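Local coordinates for quinoline 2-oxidoreductase large subunit (Pseudomonas putida, PDB 1T3Q), which serves as the molybdenum-carrying large subunit of an enzyme that hydroxylates quinoline at carbon 2, binding a molybdopterin cytosine dinucleotide cofactor, at residues A46-I57 with G107-V118; D64-V74 with E128-V136. All coordinates share one frame; numbering follows the deposited sequence.

Followed from the N terminus, the chain runs first through 46-57 and then 64-74, and about fifty residues later it returns to them in the same order. Residues 107-118 pair with 46-57 to close contact 1, and 128-136 pack on 64-74 to close contact 2. The two closures therefore cross rather than nest, all within the a/b hammerhead domain. Contact 1 joins strands in two sheets, the one containing 43-49 and 115-121 and the one containing 55-61 and 108-109. Contact 2 ties helix 63-67 and strand 71-76 to helix 124-131 and the turn after it. The contact centres lie about 17 Å apart, bridged where Leu48 packs on Ile134 and Val136.

Contact 1. Residues A46-I57 with G107-V118; sequences ASLRSPFAHARI and GVTRFVGEIVAV. With SO4 (sulfate ion), chain M.
Leu48 meets Val116 and Ala117 together across an antiparallel strand pair of the a/b hammerhead domain, the signature of a classic beta bulge. The carbonyl oxygen of Leu48 takes a nearly straight bond from Val116 N (2.9 Å) and a weak one from Ala117 N (3.4 Å), and the register slips by one residue. In the other sheet, Ala55 and Thr109 form a hydrogen-bonded antiparallel pair. Arg49, just past the bulge, illustrates how a long side chain can wrap a single carbonyl. Its CB lies against the carbonyl oxygens of both Glu114 and Gly113. With CG anti to the carbonyl carbon (chi1 -58°) and the chain extended as far as NE, CG and CD pass alongside Gly113 O, CG at 3.3 Å. Arg49 NH1 then donates to Gly113 O at 2.8 Å, nearly along the C=O axis, while Ile115 CG1 covers one guanidinium face. The other terminal nitrogen, NH2, forms a salt bridge with Glu287. Gly113 belongs to the type II turn Phe111-Glu114. Ser50 bonds this turn twice, its O taking Gly113 N and its N donating to Glu114 O. Arg110 holds a sulfate, probably a crystallisation additive, through NH1 and NH2, with a salt bridge to Asp159 and a hydrogen bond to Tyr326. Across the segments Thr109 OG1 donates to Ser50 OG (3.0 Å), which donates in turn to a lone pair of Phe52 O within its own segment (2.7 Å).

Contact 2. Residues D64-V74 with E128-V136; sequences DAQALPGVELV and EDAAQLIQV
Ala130 turns its CB methyl toward Val71 and Leu68, a worked example of close apolar packing around an alanine. Val71 CG2 stands 3.5 Å from Ala130 CB, a snug approach for two methyl carbons, and Leu68 CD2 reaches the same methyl at 3.8 Å. From the other helix, Ala65 CB settles against Ala130 O (3.3 Å) and against Ile134 CG1 (3.8 Å). Leu68, its CG anti to the backbone N (chi1 -171°), sends its other branch, CD1, to Leu133 CD1, the two side chains meeting at about a right angle. No direct hydrogen bond joins the segments. Instead, two waters donate to Leu133 O at 2.7 Å each, one also donating to Asp64 OD1 and the other accepting from Ala65 N. Outward from this layer, the type I turn Ala131-Ile134 brings Leu133 and Ile134 to the first helix, and Val119 packs on Ala130, Val71 and Val74. Asp129 forms salt bridges with Arg43 of the medium subunit and Arg28 of the small subunit. The arrangement joins helices 63-67 and 124-131 to strand 71-76 and, through Val119, to strand 115-121, within the a/b hammerhead domain.

Contact 1. Residues A46-I57 with G107-V118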
loop_
_atom_site.group_PDB
_atom_site.type_symbol
_atom_site.label_atom_id
_atom_site.label_comp_id
_atom_site.label_asym_id
_atom_site.label_seq_id
_atom_site.Cartn_x
_atom_site.Cartn_y
_atom_site.Cartn_z
ATOM N N ALA B 46 -21.965 9.552 1.370
ATOM C CA ALA B 46 -23.258 9.117 1.893
ATOM C C ALA B 46 -24.233 9.375 0.758
ATOM O O ALA B 46 -23.985 10.243 -0.082
ATOM C CB ALA B 46 -23.655 9.922 3.112
ATOM N N SER B 47 -25.338 8.642 0.730
ATOM C CA SER B 47 -26.303 8.805 -0.347
ATOM C C SER B 47 -27.725 9.137 0.083
ATOM O O SER B 47 -28.190 8.715 1.145
ATOM C CB SER B 47 -26.351 7.527 -1.194
ATOM O OG SER B 47 -25.076 7.214 -1.729
ATOM N N LEU B 48 -28.402 9.918 -0.749
ATOM C CA LEU B 48 -29.802 10.248 -0.525
ATOM C C LEU B 48 -30.478 9.406 -1.601
ATOM O O LEU B 48 -30.087 9.459 -2.771
ATOM C CB LEU B 48 -30.088 11.731 -0.775
ATOM C CG LEU B 48 -31.582 12.082 -0.753
ATOM C CD1 LEU B 48 -32.186 11.713 0.602
ATOM C CD2 LEU B 48 -31.770 13.572 -1.035
ATOM N N ARG B 49 -31.478 8.628 -1.210
ATOM C CA ARG B 49 -32.163 7.754 -2.148
ATOM C C ARG B 49 -33.621 8.117 -2.376
ATOM O O ARG B 49 -34.230 8.846 -1.591
ATOM C CB ARG B 49 -32.068 6.314 -1.652
ATOM C CG ARG B 49 -30.635 5.855 -1.484
ATOM C CD ARG B 49 -30.520 4.565 -0.697
ATOM N NE ARG B 49 -29.109 4.224 -0.529
ATOM C CZ ARG B 49 -28.387 3.558 -1.422
ATOM N NH1 ARG B 49 -28.942 3.140 -2.552
ATOM N NH2 ARG B 49 -27.099 3.332 -1.194
ATOM N N SER B 50 -34.166 7.588 -3.463
ATOM C CA SER B 50 -35.550 7.815 -3.828
ATOM C C SER B 50 -36.491 7.113 -2.858
ATOM O O SER B 50 -36.281 5.952 -2.493
ATOM C CB SER B 50 -35.807 7.301 -5.250
ATOM O OG SER B 50 -37.194 7.258 -5.535
ATOM N N PRO B 51 -37.531 7.823 -2.402
ATOM C CA PRO B 51 -38.499 7.239 -1.472
ATOM C C PRO B 51 -39.701 6.711 -2.252
ATOM O O PRO B 51 -40.670 6.213 -1.673
ATOM C CB PRO B 51 -38.851 8.419 -0.577
ATOM C CG PRO B 51 -38.867 9.550 -1.559
ATOM C CD PRO B 51 -37.648 9.295 -2.426
ATOM N N PHE B 52 -39.625 6.821 -3.577
ATOM C CA PHE B 52 -40.706 6.374 -4.452
ATOM C C PHE B 52 -40.247 5.358 -5.485
ATOM O O PHE B 52 -39.119 5.419 -5.976
ATOM C CB PHE B 52 -41.331 7.570 -5.179
ATOM C CG PHE B 52 -41.910 8.604 -4.259
ATOM C CD1 PHE B 52 -41.274 9.827 -4.078
ATOM C CD2 PHE B 52 -43.086 8.347 -3.558
ATOM C CE1 PHE B 52 -41.802 10.784 -3.208
ATOM C CE2 PHE B 52 -43.621 9.295 -2.687
ATOM C CZ PHE B 52 -42.978 10.517 -2.512
ATOM N N ALA B 53 -41.143 4.439 -5.829
ATOM C CA ALA B 53 -40.849 3.399 -6.807
ATOM C C ALA B 53 -40.668 3.995 -8.201
ATOM O O ALA B 53 -39.846 3.522 -8.986
ATOM C CB ALA B 53 -41.969 2.365 -6.819
ATOM N N HIS B 54 -41.441 5.032 -8.505
ATOM C CA HIS B 54 -41.351 5.687 -9.805
ATOM C C HIS B 54 -41.809 7.130 -9.631
ATOM O O HIS B 54 -42.953 7.381 -9.253
ATOM C CB HIS B 54 -42.244 4.976 -10.821
ATOM C CG HIS B 54 -41.971 5.367 -12.239
ATOM N ND1 HIS B 54 -42.855 5.109 -13.266
ATOM C CD2 HIS B 54 -40.902 5.975 -12.808
ATOM C CE1 HIS B 54 -42.342 5.542 -14.404
ATOM N NE2 HIS B 54 -41.158 6.071 -14.153
ATOM N N ALA B 55 -40.920 8.075 -9.903
ATOM C CA ALA B 55 -41.271 9.477 -9.729
ATOM C C ALA B 55 -40.410 10.423 -10.536
ATOM O O ALA B 55 -39.234 10.160 -10.788
ATOM C CB ALA B 55 -41.181 9.850 -8.250
ATOM N N ARG B 56 -41.011 11.532 -10.947
ATOM C CA ARG B 56 -40.278 12.539 -11.687
ATOM C C ARG B 56 -39.613 13.408 -10.625
ATOM O O ARG B 56 -40.201 13.672 -9.576
ATOM C CB ARG B 56 -41.234 13.388 -12.529
ATOM C CG ARG B 56 -40.543 14.400 -13.423
ATOM C CD ARG B 56 -41.549 15.064 -14.351
ATOM N NE ARG B 56 -42.376 16.059 -13.670
ATOM C CZ ARG B 56 -41.964 17.283 -13.354
ATOM N NH1 ARG B 56 -42.784 18.120 -12.735
ATOM N NH2 ARG B 56 -40.732 17.673 -13.662
ATOM N N ILE B 57 -38.382 13.826 -10.881
ATOM C CA ILE B 57 -37.677 14.680 -9.942
ATOM C C ILE B 57 -37.887 16.114 -10.415
ATOM O O ILE B 57 -37.229 16.574 -11.350
ATOM C CB ILE B 57 -36.167 14.358 -9.910
ATOM C CG1 ILE B 57 -35.960 12.899 -9.487
ATOM C CG2 ILE B 57 -35.457 15.291 -8.942
ATOM C CD1 ILE B 57 -34.513 12.451 -9.496
ATOM N N GLY B 107 -33.705 13.435 -13.170
ATOM C CA GLY B 107 -35.003 13.816 -13.697
ATOM C C GLY B 107 -36.103 12.830 -13.353
ATOM O O GLY B 107 -37.273 13.200 -13.278
ATOM N N VAL B 108 -35.734 11.570 -13.140
ATOM C CA VAL B 108 -36.714 10.545 -12.800
ATOM C C VAL B 108 -36.045 9.410 -12.027
ATOM O O VAL B 108 -34.885 9.088 -12.275
ATOM C CB VAL B 108 -37.370 9.962 -14.078
ATOM C CG1 VAL B 108 -36.310 9.347 -14.972
ATOM C CG2 VAL B 108 -38.422 8.931 -13.714
ATOM N N THR B 109 -36.768 8.829 -11.074
ATOM C CA THR B 109 -36.240 7.705 -10.303
ATOM C C THR B 109 -37.080 6.498 -10.690
ATOM O O THR B 109 -38.279 6.630 -10.938
ATOM C CB THR B 109 -36.319 7.951 -8.773
ATOM O OG1 THR B 109 -37.685 8.104 -8.361
ATOM C CG2 THR B 109 -35.548 9.209 -8.408
ATOM N N ARG B 110 -36.464 5.321 -10.743
ATOM C CA ARG B 110 -37.193 4.134 -11.161
ATOM C C ARG B 110 -37.330 2.999 -10.152
ATOM O O ARG B 110 -37.719 1.892 -10.510
ATOM C CB ARG B 110 -36.597 3.624 -12.465
ATOM C CG ARG B 110 -36.542 4.709 -13.547
ATOM C CD ARG B 110 -36.210 4.119 -14.899
ATOM N NE ARG B 110 -36.231 5.107 -15.973
ATOM C CZ ARG B 110 -35.193 5.852 -16.340
ATOM N NH1 ARG B 110 -35.320 6.718 -17.338
ATOM N NH2 ARG B 110 -34.025 5.729 -15.722
ATOM N N PHE B 111 -37.008 3.276 -8.895
ATOM C CA PHE B 111 -37.176 2.295 -7.831
ATOM C C PHE B 111 -36.787 2.885 -6.485
ATOM O O PHE B 111 -35.904 3.738 -6.401
ATOM C CB PHE B 111 -36.404 0.991 -8.133
ATOM C CG PHE B 111 -34.908 1.093 -7.994
ATOM C CD1 PHE B 111 -34.293 0.885 -6.758
ATOM C CD2 PHE B 111 -34.108 1.348 -9.099
ATOM C CE1 PHE B 111 -32.909 0.929 -6.630
ATOM C CE2 PHE B 111 -32.713 1.397 -8.982
ATOM C CZ PHE B 111 -32.113 1.185 -7.747
ATOM N N VAL B 112 -37.492 2.468 -5.441
ATOM C CA VAL B 112 -37.203 2.946 -4.100
ATOM C C VAL B 112 -35.793 2.497 -3.773
ATOM O O VAL B 112 -35.483 1.306 -3.847
ATOM C CB VAL B 112 -38.179 2.349 -3.069
ATOM C CG1 VAL B 112 -37.769 2.761 -1.661
ATOM C CG2 VAL B 112 -39.592 2.824 -3.365
ATOM N N GLY B 113 -34.938 3.454 -3.429
ATOM C CA GLY B 113 -33.562 3.134 -3.102
ATOM C C GLY B 113 -32.560 3.632 -4.123
ATOM O O GLY B 113 -31.358 3.645 -3.850
ATOM N N GLU B 114 -33.029 4.039 -5.305
ATOM C CA GLU B 114 -32.106 4.536 -6.321
ATOM C C GLU B 114 -31.469 5.810 -5.786
ATOM O O GLU B 114 -32.125 6.602 -5.124
ATOM C CB GLU B 114 -32.842 4.831 -7.634
ATOM C CG GLU B 114 -31.915 5.113 -8.804
ATOM C CD GLU B 114 -32.652 5.166 -10.135
ATOM O OE1 GLU B 114 -32.016 4.874 -11.175
ATOM O OE2 GLU B 114 -33.860 5.501 -10.143
ATOM N N ILE B 115 -30.188 6.009 -6.068
ATOM C CA ILE B 115 -29.490 7.190 -5.582
ATOM C C ILE B 115 -29.912 8.436 -6.362
ATOM O O ILE B 115 -29.967 8.413 -7.587
ATOM C CB ILE B 115 -27.964 7.009 -5.702
ATOM C CG1 ILE B 115 -27.544 5.682 -5.059
ATOM C CG2 ILE B 115 -27.252 8.165 -5.022
ATOM C CD1 ILE B 115 -26.092 5.314 -5.312
ATOM N N VAL B 116 -30.213 9.518 -5.651
ATOM C CA VAL B 116 -30.613 10.762 -6.302
ATOM C C VAL B 116 -29.592 11.859 -6.022
ATOM O O VAL B 116 -29.555 12.883 -6.706
ATOM C CB VAL B 116 -32.013 11.226 -5.836
ATOM C CG1 VAL B 116 -33.032 10.130 -6.103
ATOM C CG2 VAL B 116 -31.990 11.591 -4.365
ATOM N N ALA B 117 -28.760 11.637 -5.011
ATOM C CA ALA B 117 -27.725 12.594 -4.652
ATOM C C ALA B 117 -26.680 11.943 -3.761
ATOM O O ALA B 117 -26.989 11.033 -2.994
ATOM C CB ALA B 117 -28.341 13.796 -3.933
ATOM N N VAL B 118 -25.439 12.403 -3.879
ATOM C CA VAL B 118 -24.358 11.889 -3.051
ATOM C C VAL B 118 -23.637 13.043 -2.369
ATOM O O VAL B 118 -23.507 14.139 -2.925
ATOM C CB VAL B 118 -23.328 11.064 -3.861
ATOM C CG1 VAL B 118 -23.960 9.761 -4.319
ATOM C CG2 VAL B 118 -22.822 11.867 -5.052
HETATM S S SO4 M . -32.127 8.556 -17.782
HETATM O O1 SO4 M . -33.412 8.571 -18.508
HETATM O O2 SO4 M . -32.058 9.718 -16.875
HETATM O O3 SO4 M . -32.016 7.308 -16.999
HETATM O O4 SO4 M . -31.015 8.633 -18.746
HETATM O O HOH W 1 -39.059 5.204 -16.237
#

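Contact 2. Residues D64-V74 with E128-V136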
loop_
_atom_site.group_PDB
_atom_site.type_symbol
_atom_site.label_atom_id
_atom_site.label_comp_id
_atom_site.label_asym_id
_atom_site.label_seq_id
_atom_site.Cartn_x
_atom_site.Cartn_y
_atom_site.Cartn_z
ATOM N N ASP B 64 -27.896 24.051 1.379
ATOM C CA ASP B 64 -27.675 23.862 2.812
ATOM C C ASP B 64 -26.716 22.711 3.090
ATOM O O ASP B 64 -25.882 22.790 3.994
ATOM C CB ASP B 64 -29.004 23.599 3.522
ATOM C CG ASP B 64 -29.871 24.842 3.615
ATOM O OD1 ASP B 64 -31.026 24.723 4.076
ATOM O OD2 ASP B 64 -29.394 25.934 3.235
ATOM N N ALA B 65 -26.843 21.643 2.308
ATOM C CA ALA B 65 -25.985 20.480 2.469
ATOM C C ALA B 65 -24.536 20.844 2.143
ATOM O O ALA B 65 -23.610 20.448 2.850
ATOM C CB ALA B 65 -26.471 19.352 1.565
ATOM N N GLN B 66 -24.340 21.610 1.074
ATOM C CA GLN B 66 -22.997 22.017 0.670
ATOM C C GLN B 66 -22.321 22.922 1.695
ATOM O O GLN B 66 -21.095 22.910 1.833
ATOM C CB GLN B 66 -23.041 22.753 -0.671
ATOM C CG GLN B 66 -23.506 21.915 -1.847
ATOM C CD GLN B 66 -23.648 22.744 -3.115
ATOM O OE1 GLN B 66 -24.341 23.761 -3.123
ATOM N NE2 GLN B 66 -22.995 22.313 -4.189
ATOM N N ALA B 67 -23.123 23.703 2.412
ATOM C CA ALA B 67 -22.593 24.635 3.400
ATOM C C ALA B 67 -22.254 24.010 4.751
ATOM O O ALA B 67 -21.439 24.548 5.497
ATOM C CB ALA B 67 -23.568 25.783 3.596
ATOM N N LEU B 68 -22.870 22.877 5.069
ATOM C CA LEU B 68 -22.601 22.231 6.349
ATOM C C LEU B 68 -21.106 21.975 6.511
ATOM O O LEU B 68 -20.460 21.435 5.616
ATOM C CB LEU B 68 -23.358 20.907 6.448
ATOM C CG LEU B 68 -23.323 20.244 7.828
ATOM C CD1 LEU B 68 -24.201 21.036 8.775
ATOM C CD2 LEU B 68 -23.817 18.806 7.733
ATOM N N PRO B 69 -20.530 22.383 7.651
ATOM C CA PRO B 69 -19.098 22.155 7.861
ATOM C C PRO B 69 -18.711 20.683 7.727
ATOM O O PRO B 69 -19.441 19.795 8.168
ATOM C CB PRO B 69 -18.850 22.715 9.266
ATOM C CG PRO B 69 -20.210 22.736 9.895
ATOM C CD PRO B 69 -21.110 23.137 8.774
ATOM N N GLY B 70 -17.560 20.440 7.108
ATOM C CA GLY B 70 -17.101 19.078 6.912
ATOM C C GLY B 70 -17.463 18.532 5.541
ATOM O O GLY B 70 -16.865 17.564 5.075
ATOM N N VAL B 71 -18.451 19.147 4.894
ATOM C CA VAL B 71 -18.877 18.708 3.571
ATOM C C VAL B 71 -17.982 19.308 2.497
ATOM O O VAL B 71 -17.715 20.510 2.495
ATOM C CB VAL B 71 -20.329 19.111 3.282
ATOM C CG1 VAL B 71 -20.702 18.706 1.859
ATOM C CG2 VAL B 71 -21.260 18.445 4.285
ATOM N N GLU B 72 -17.529 18.463 1.577
ATOM C CA GLU B 72 -16.648 18.901 0.506
ATOM C C GLU B 72 -17.330 18.906 -0.852
ATOM O O GLU B 72 -16.878 19.578 -1.780
ATOM C CB GLU B 72 -15.421 17.988 0.446
ATOM C CG GLU B 72 -14.577 18.021 1.702
ATOM C CD GLU B 72 -13.882 19.351 1.895
ATOM O OE1 GLU B 72 -13.619 19.722 3.058
ATOM O OE2 GLU B 72 -13.586 20.022 0.885
ATOM N N LEU B 73 -18.427 18.174 -0.974
ATOM C CA LEU B 73 -19.094 18.089 -2.260
ATOM C C LEU B 73 -20.458 17.429 -2.196
ATOM O O LEU B 73 -20.690 16.537 -1.383
ATOM C CB LEU B 73 -18.186 17.315 -3.226
ATOM C CG LEU B 73 -18.631 16.910 -4.639
ATOM C CD1 LEU B 73 -17.413 16.432 -5.414
ATOM C CD2 LEU B 73 -19.686 15.813 -4.581
ATOM N N VAL B 74 -21.365 17.885 -3.053
ATOM C CA VAL B 74 -22.699 17.308 -3.145
ATOM C C VAL B 74 -23.067 17.277 -4.628
ATOM O O VAL B 74 -23.077 18.312 -5.289
ATOM C CB VAL B 74 -23.752 18.136 -2.384
ATOM C CG1 VAL B 74 -25.119 17.489 -2.536
ATOM C CG2 VAL B 74 -23.382 18.231 -0.913
ATOM N N GLU B 128 -23.967 11.955 6.176
ATOM C CA GLU B 128 -25.368 11.605 6.379
ATOM C C GLU B 128 -26.127 12.817 6.910
ATOM O O GLU B 128 -27.266 13.057 6.511
ATOM C CB GLU B 128 -25.502 10.426 7.349
ATOM C CG GLU B 128 -25.091 9.082 6.743
ATOM C CD GLU B 128 -25.234 7.924 7.720
ATOM O OE1 GLU B 128 -25.025 6.762 7.305
ATOM O OE2 GLU B 128 -25.551 8.171 8.902
ATOM N N ASP B 129 -25.503 13.580 7.807
ATOM C CA ASP B 129 -26.158 14.773 8.338
ATOM C C ASP B 129 -26.531 15.676 7.160
ATOM O O ASP B 129 -27.673 16.119 7.043
ATOM C CB ASP B 129 -25.233 15.567 9.271
ATOM C CG ASP B 129 -24.917 14.837 10.569
ATOM O OD1 ASP B 129 -25.723 13.993 11.014
ATOM O OD2 ASP B 129 -23.857 15.135 11.160
ATOM N N ALA B 130 -25.557 15.939 6.292
ATOM C CA ALA B 130 -25.760 16.804 5.130
ATOM C C ALA B 130 -26.790 16.262 4.148
ATOM O O ALA B 130 -27.564 17.029 3.568
ATOM C CB ALA B 130 -24.432 17.037 4.417
ATOM N N ALA B 131 -26.803 14.945 3.957
ATOM C CA ALA B 131 -27.754 14.335 3.042
ATOM C C ALA B 131 -29.181 14.641 3.490
ATOM O O ALA B 131 -30.073 14.833 2.663
ATOM C CB ALA B 131 -27.533 12.820 2.973
ATOM N N GLN B 132 -29.400 14.683 4.801
ATOM C CA GLN B 132 -30.734 14.974 5.314
ATOM C C GLN B 132 -31.116 16.439 5.105
ATOM O O GLN B 132 -32.264 16.819 5.322
ATOM C CB GLN B 132 -30.825 14.643 6.804
ATOM C CG GLN B 132 -30.585 13.190 7.139
ATOM C CD GLN B 132 -31.030 12.860 8.543
ATOM O OE1 GLN B 132 -32.160 12.414 8.759
ATOM N NE2 GLN B 132 -30.155 13.094 9.511
ATOM N N LEU B 133 -30.156 17.257 4.685
ATOM C CA LEU B 133 -30.419 18.676 4.465
ATOM C C LEU B 133 -30.837 18.954 3.032
ATOM O O LEU B 133 -31.318 20.042 2.719
ATOM C CB LEU B 133 -29.181 19.509 4.804
ATOM C CG LEU B 133 -28.789 19.535 6.281
ATOM C CD1 LEU B 133 -27.560 20.401 6.470
ATOM C CD2 LEU B 133 -29.956 20.063 7.108
ATOM N N ILE B 134 -30.655 17.963 2.167
ATOM C CA ILE B 134 -31.004 18.101 0.761
ATOM C C ILE B 134 -32.518 18.126 0.604
ATOM O O ILE B 134 -33.229 17.312 1.196
ATOM C CB ILE B 134 -30.422 16.934 -0.069
ATOM C CG1 ILE B 134 -28.900 16.896 0.096
ATOM C CG2 ILE B 134 -30.795 17.096 -1.540
ATOM C CD1 ILE B 134 -28.225 15.720 -0.587
ATOM N N GLN B 135 -33.007 19.071 -0.190
ATOM C CA GLN B 135 -34.438 19.203 -0.425
ATOM C C GLN B 135 -34.761 18.738 -1.840
ATOM O O GLN B 135 -34.246 19.281 -2.815
ATOM C CB GLN B 135 -34.868 20.661 -0.237
ATOM C CG GLN B 135 -34.526 21.238 1.131
ATOM N N VAL B 136 -35.609 17.720 -1.942
ATOM C CA VAL B 136 -36.000 17.177 -3.234
ATOM C C VAL B 136 -37.516 17.209 -3.403
ATOM O O VAL B 136 -38.259 16.842 -2.495
ATOM C CB VAL B 136 -35.535 15.704 -3.393
ATOM C CG1 VAL B 136 -35.822 15.218 -4.807
ATOM C CG2 VAL B 136 -34.057 15.583 -3.076
HETATM O O HOH W 2 -32.419 22.201 3.860
HETATM O O HOH W 3 -29.630 21.294 1.010
#